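Local coordinates for protein LYND (Lyngbya aestuarii, PDB 4V1T) that binds ADP with magnesium and probably catalyses ATP-dependent cyclodehydration of peptide side chains to heterocycles, at residues Pro630-Ala633 with Ile634-Val638; Pro682-Ala686 with Gln687-Lys691. All coordinates share one frame; numbering follows the deposited sequence.

Contact 1: Pro630-Ala633 with Ile634-Val638. With ADP (adenosine-5'-diphosphate), chain L.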
loop_
_atom_site.group_PDB
_atom_site.type_symbol
_atom_site.label_atom_id
_atom_site.label_comp_id
_atom_site.label_asym_id
_atom_site.label_seq_id
_atom_site.Cartn_x
_atom_site.Cartn_y
_atom_site.Cartn_z
ATOM N N PRO B 630 8.031 12.734 -29.599
ATOM C CA PRO B 630 9.054 11.712 -29.826
ATOM C C PRO B 630 9.784 11.331 -28.550
ATOM O O PRO B 630 10.267 10.203 -28.441
ATOM C CB PRO B 630 10.013 12.379 -30.821
ATOM C CG PRO B 630 9.822 13.836 -30.607
ATOM C CD PRO B 630 8.380 14.010 -30.250
ATOM N N THR B 631 9.859 12.267 -27.601
ATOM C CA THR B 631 10.459 11.995 -26.312
ATOM C C THR B 631 9.709 10.862 -25.618
ATOM O O THR B 631 10.323 9.934 -25.087
ATOM C CB THR B 631 10.465 13.254 -25.415
ATOM O OG1 THR B 631 11.271 14.274 -26.019
ATOM C CG2 THR B 631 11.013 12.947 -24.054
ATOM N N ILE B 632 8.381 10.935 -25.642
ATOM C CA ILE B 632 7.548 9.922 -25.004
ATOM C C ILE B 632 7.611 8.618 -25.796
ATOM O O ILE B 632 7.595 7.534 -25.220
ATOM C CB ILE B 632 6.073 10.373 -24.885
ATOM C CG1 ILE B 632 5.961 11.767 -24.232
ATOM C CG2 ILE B 632 5.255 9.341 -24.110
ATOM C CD1 ILE B 632 6.670 11.919 -22.900
ATOM N N ALA B 633 7.676 8.730 -27.117
ATOM C CA ALA B 633 7.724 7.555 -27.979
ATOM C C ALA B 633 8.971 6.726 -27.673
ATOM O O ALA B 633 8.895 5.510 -27.526
ATOM C CB ALA B 633 7.695 7.965 -29.444
ATOM N N ILE B 634 10.115 7.393 -27.572
ATOM C CA ILE B 634 11.359 6.717 -27.236
ATOM C C ILE B 634 11.254 6.147 -25.832
ATOM O O ILE B 634 11.737 5.054 -25.557
ATOM C CB ILE B 634 12.569 7.676 -27.322
ATOM C CG1 ILE B 634 12.756 8.175 -28.764
ATOM C CG2 ILE B 634 13.844 6.982 -26.850
ATOM C CD1 ILE B 634 13.690 9.362 -28.887
ATOM N N LEU B 635 10.618 6.904 -24.945
ATOM C CA LEU B 635 10.431 6.486 -23.566
ATOM C C LEU B 635 9.625 5.192 -23.494
ATOM O O LEU B 635 9.951 4.294 -22.725
ATOM C CB LEU B 635 9.731 7.595 -22.773
ATOM C CG LEU B 635 9.821 7.570 -21.249
ATOM C CD1 LEU B 635 11.265 7.509 -20.783
ATOM C CD2 LEU B 635 9.129 8.804 -20.687
ATOM N N ARG B 636 8.568 5.108 -24.298
ATOM C CA ARG B 636 7.743 3.912 -24.348
ATOM C C ARG B 636 8.565 2.732 -24.833
ATOM O O ARG B 636 8.542 1.662 -24.238
ATOM C CB ARG B 636 6.543 4.113 -25.267
ATOM C CG ARG B 636 5.463 5.019 -24.685
ATOM C CD ARG B 636 4.210 4.976 -25.552
ATOM N NE ARG B 636 3.691 3.617 -25.669
ATOM C CZ ARG B 636 3.014 2.976 -24.717
ATOM N NH1 ARG B 636 2.749 3.568 -23.555
ATOM N NH2 ARG B 636 2.596 1.735 -24.929
ATOM N N ALA B 637 9.291 2.945 -25.924
ATOM C CA ALA B 637 10.092 1.893 -26.534
ATOM C C ALA B 637 11.125 1.358 -25.556
ATOM O O ALA B 637 11.234 0.153 -25.330
ATOM C CB ALA B 637 10.777 2.418 -27.789
ATOM N N VAL B 638 11.875 2.268 -24.957
ATOM C CA VAL B 638 13.016 1.882 -24.145
ATOM C C VAL B 638 12.601 1.306 -22.790
ATOM O O VAL B 638 13.341 0.510 -22.215
ATOM C CB VAL B 638 13.966 3.076 -23.958
ATOM C CG1 VAL B 638 13.424 4.081 -22.924
ATOM C CG2 VAL B 638 15.322 2.585 -23.568
HETATM P PB ADP L . 1.556 -1.174 -23.892
HETATM O O1B ADP L . 0.419 -1.188 -24.882
HETATM O O2B ADP L . 2.912 -1.052 -24.526
HETATM O O3B ADP L . 1.444 -2.265 -22.871
HETATM P PA ADP L . 1.594 0.575 -21.569
HETATM O O1A ADP L . 2.136 1.977 -21.465
HETATM O O2A ADP L . 2.346 -0.556 -20.890
HETATM O O3A ADP L . 1.330 0.238 -23.131
HETATM O "O5'" ADP L . 0.101 0.593 -21.002
HETATM C "C5'" ADP L . -0.604 -0.607 -20.752
HETATM C "C4'" ADP L . -2.087 -0.278 -20.701
HETATM O "O4'" ADP L . -2.382 0.498 -19.542
HETATM C "C3'" ADP L . -2.516 0.563 -21.889
HETATM O "O3'" ADP L . -3.826 0.158 -22.267
HETATM C "C2'" ADP L . -2.565 1.986 -21.387
HETATM O "O2'" ADP L . -3.604 2.751 -22.004
HETATM C "C1'" ADP L . -2.851 1.797 -19.910
HETATM N N9 ADP L . -2.195 2.851 -19.101
HETATM C C8 ADP L . -0.867 3.052 -18.961
HETATM N N7 ADP L . -0.629 4.098 -18.133
HETATM C C5 ADP L . -1.817 4.573 -17.732
HETATM C C6 ADP L . -2.280 5.666 -16.855
HETATM N N6 ADP L . -1.368 6.457 -16.245
HETATM N N1 ADP L . -3.610 5.840 -16.699
HETATM C C2 ADP L . -4.507 5.047 -17.312
HETATM N N3 ADP L . -4.153 4.029 -18.125
HETATM C C4 ADP L . -2.851 3.751 -18.373
#
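P630 and I634 meet through the first backbone bond of this helix N-terminus, where residues 630-638 begin helix 630-649 and carry an ADP-binding arginine. The helix is defined by four successive i to i+4 bonds across the contact: I634 N to P630 O, L635 N to T631 O, R636 N to I632 O and A637 N to A633 O. The R636 N to I632 O bond measures 2.8 Å. Just before the first turn, D629 accepts a hydrogen bond from T631 N through its carboxylate.

Side-chain carbons also rest against backbone carbonyls. The CG1 branch of I634 lies beside its own backbone N (chi1 -63°), which brings CG1 to 3.2 Å from P630 O, four residues back. L635 CB lies 3.2 Å from I632 O, three back. Side chains touch more loosely: I632 CG2 and R636 CG approach to 4.4 Å. Beyond the helix, F606 of strand 605-612 packs against P630, A633 and I634, while F578 of helix 576-587 meets I634 and L635, so this turn joins strand and helix.

Polar interactions with the nucleotide fall to R636. Its chain bends about the CG-CD bond (chi3 58°), which carries the guanidinium to the diphosphate, presenting two nitrogens. NH1 donates to ADP O1A on the alpha phosphate at 2.7 Å. The beta phosphorus lies in the guanidinium plane at its edge, an edge-on approach. A magnesium ion lies about 4 Å from the nearest atom of the R636 side chain, consistent with a shared role in holding the phosphates. The straighter bond is that of R636 NH2 to the bridging ADP O3A, 2.7 Å long with an N-H...O angle of 172°.

Contact 2: Pro682-Ala686 with Gln687-Lys691; sequences PLKTA and QDYPK
Y689 and A686 meet where A686 O lies in the plane of the tyrosine ring, at its edge, across a 3-10 turn in the loop between helix 661-666 and helix 697-710. T685 O and K684 CB approach the same ring obliquely, T685 O standing 3.3 Å from Y689 CD2. The ring of F606 also meets it, the planes inclined by about 60°, and the hydroxyl is hydrogen-bonded to D596. K684 crosses the tyrosine at about a right angle, with K684 CB 3.3 Å from Y689 OH.

The turn itself rests on an i to i+3 bond from D688 N to T685 O, 3.0 Å long. A weak one runs from Y689 N to A686 O.

The carboxylate of D688 folds back over the start of the turn. With its CG beside the backbone N (chi1 -69°), OD2 is carried back to T685, where two donors reach it. T685 OG1 gives a weak bond of 3.1 Å; its own position is also bordered by Q687 CG. The stronger bond, T685 N to D688 OD2, is 2.7 Å long and almost straight at 178°, meeting OD2 on its anti side and somewhat out of the carboxylate plane.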
loop_
_atom_site.group_PDB
_atom_site.type_symbol
_atom_site.label_atom_id
_atom_site.label_comp_id
_atom_site.label_asym_id
_atom_site.label_seq_id
_atom_site.Cartn_x
_atom_site.Cartn_y
_atom_site.Cartn_z
ATOM N N PRO B 682 22.618 9.633 -41.166
ATOM C CA PRO B 682 22.900 10.435 -39.976
ATOM C C PRO B 682 22.013 10.052 -38.796
ATOM O O PRO B 682 20.974 9.412 -38.974
ATOM C CB PRO B 682 22.611 11.867 -40.441
ATOM C CG PRO B 682 21.598 11.713 -41.512
ATOM C CD PRO B 682 21.936 10.422 -42.209
ATOM N N LEU B 683 22.433 10.437 -37.598
ATOM C CA LEU B 683 21.649 10.198 -36.402
ATOM C C LEU B 683 20.425 11.092 -36.401
ATOM O O LEU B 683 20.505 12.261 -36.761
ATOM C CB LEU B 683 22.483 10.459 -35.146
ATOM C CG LEU B 683 23.701 9.558 -34.965
ATOM C CD1 LEU B 683 24.553 10.040 -33.804
ATOM C CD2 LEU B 683 23.266 8.121 -34.747
ATOM N N LYS B 684 19.290 10.532 -36.004
ATOM C CA LYS B 684 18.066 11.306 -35.854
ATOM C C LYS B 684 18.151 12.202 -34.623
ATOM O O LYS B 684 18.488 11.738 -33.539
ATOM C CB LYS B 684 16.861 10.372 -35.735
ATOM C CG LYS B 684 16.520 9.652 -37.023
ATOM C CD LYS B 684 15.829 10.590 -38.000
ATOM C CE LYS B 684 15.918 10.066 -39.415
ATOM N NZ LYS B 684 14.981 10.777 -40.320
ATOM N N THR B 685 17.840 13.482 -34.797
ATOM C CA THR B 685 17.888 14.448 -33.700
ATOM C C THR B 685 16.472 14.872 -33.334
ATOM O O THR B 685 15.520 14.596 -34.064
ATOM C CB THR B 685 18.726 15.701 -34.063
ATOM O OG1 THR B 685 18.116 16.402 -35.150
ATOM C CG2 THR B 685 20.143 15.302 -34.455
ATOM N N ALA B 686 16.344 15.551 -32.201
ATOM C CA ALA B 686 15.043 15.971 -31.701
ATOM C C ALA B 686 14.292 16.843 -32.704
ATOM O O ALA B 686 13.058 16.801 -32.776
ATOM C CB ALA B 686 15.212 16.718 -30.386
ATOM N N GLN B 687 15.031 17.638 -33.475
ATOM C CA GLN B 687 14.402 18.584 -34.394
ATOM C C GLN B 687 13.862 17.908 -35.655
ATOM O O GLN B 687 13.072 18.502 -36.389
ATOM C CB GLN B 687 15.384 19.685 -34.783
ATOM C CG GLN B 687 16.556 19.199 -35.614
ATOM C CD GLN B 687 17.198 20.306 -36.432
ATOM O OE1 GLN B 687 16.635 21.390 -36.600
ATOM N NE2 GLN B 687 18.387 20.032 -36.949
ATOM N N ASP B 688 14.295 16.678 -35.912
ATOM C CA ASP B 688 13.821 15.927 -37.074
ATOM C C ASP B 688 12.348 15.540 -36.935
ATOM O O ASP B 688 11.743 15.030 -37.880
ATOM C CB ASP B 688 14.671 14.667 -37.283
ATOM C CG ASP B 688 16.089 14.980 -37.740
ATOM O OD1 ASP B 688 16.258 15.864 -38.611
ATOM O OD2 ASP B 688 17.037 14.338 -37.229
ATOM N N TYR B 689 11.780 15.779 -35.757
ATOM C CA TYR B 689 10.393 15.426 -35.470
ATOM C C TYR B 689 9.551 16.667 -35.152
ATOM O O TYR B 689 9.599 17.192 -34.040
ATOM C CB TYR B 689 10.345 14.439 -34.314
ATOM C CG TYR B 689 11.199 13.215 -34.559
ATOM C CD1 TYR B 689 10.710 12.123 -35.268
ATOM C CD2 TYR B 689 12.497 13.157 -34.082
ATOM C CE1 TYR B 689 11.499 11.009 -35.495
ATOM C CE2 TYR B 689 13.291 12.052 -34.302
ATOM C CZ TYR B 689 12.793 10.984 -35.008
ATOM O OH TYR B 689 13.603 9.893 -35.218
ATOM N N PRO B 690 8.783 17.150 -36.137
ATOM C CA PRO B 690 7.915 18.313 -35.911
ATOM C C PRO B 690 6.911 18.112 -34.784
ATOM O O PRO B 690 6.366 17.028 -34.624
ATOM C CB PRO B 690 7.193 18.476 -37.249
ATOM C CG PRO B 690 8.136 17.900 -38.250
ATOM C CD PRO B 690 8.827 16.758 -37.558
ATOM N N LYS B 691 6.669 19.171 -34.023
ATOM C CA LYS B 691 5.755 19.141 -32.891
ATOM C C LYS B 691 4.311 19.285 -33.370
ATOM O O LYS B 691 3.947 20.299 -33.971
ATOM C CB LYS B 691 6.125 20.267 -31.921
ATOM C CG LYS B 691 5.273 20.363 -30.668
ATOM C CD LYS B 691 5.826 21.440 -29.744
ATOM C CE LYS B 691 5.052 21.535 -28.437
ATOM N NZ LYS B 691 5.630 22.582 -27.545
#

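Overall arrangement
Contact 1 precedes contact 2 in the chain, and their centres lie 13 Å apart. They touch directly: P630 CG packs 3.8 Å from Y689 CB, setting the loop's tyrosine against the start of helix 630-649. Two phenylalanines span the pair, F606 meeting P630 and Y689, and F573 meeting I634 and A686. The nucleotide involves contact 1 alone of the two. From R636 NH2, at the diphosphate, to P630 CG, at the point where the contacts meet, the span is 15.2 Å; Y689 OH is 18.7 Å from ADP O2B. The 682-691 turn therefore packs against the N-terminal end of helix 630-649, remote from the phosphates.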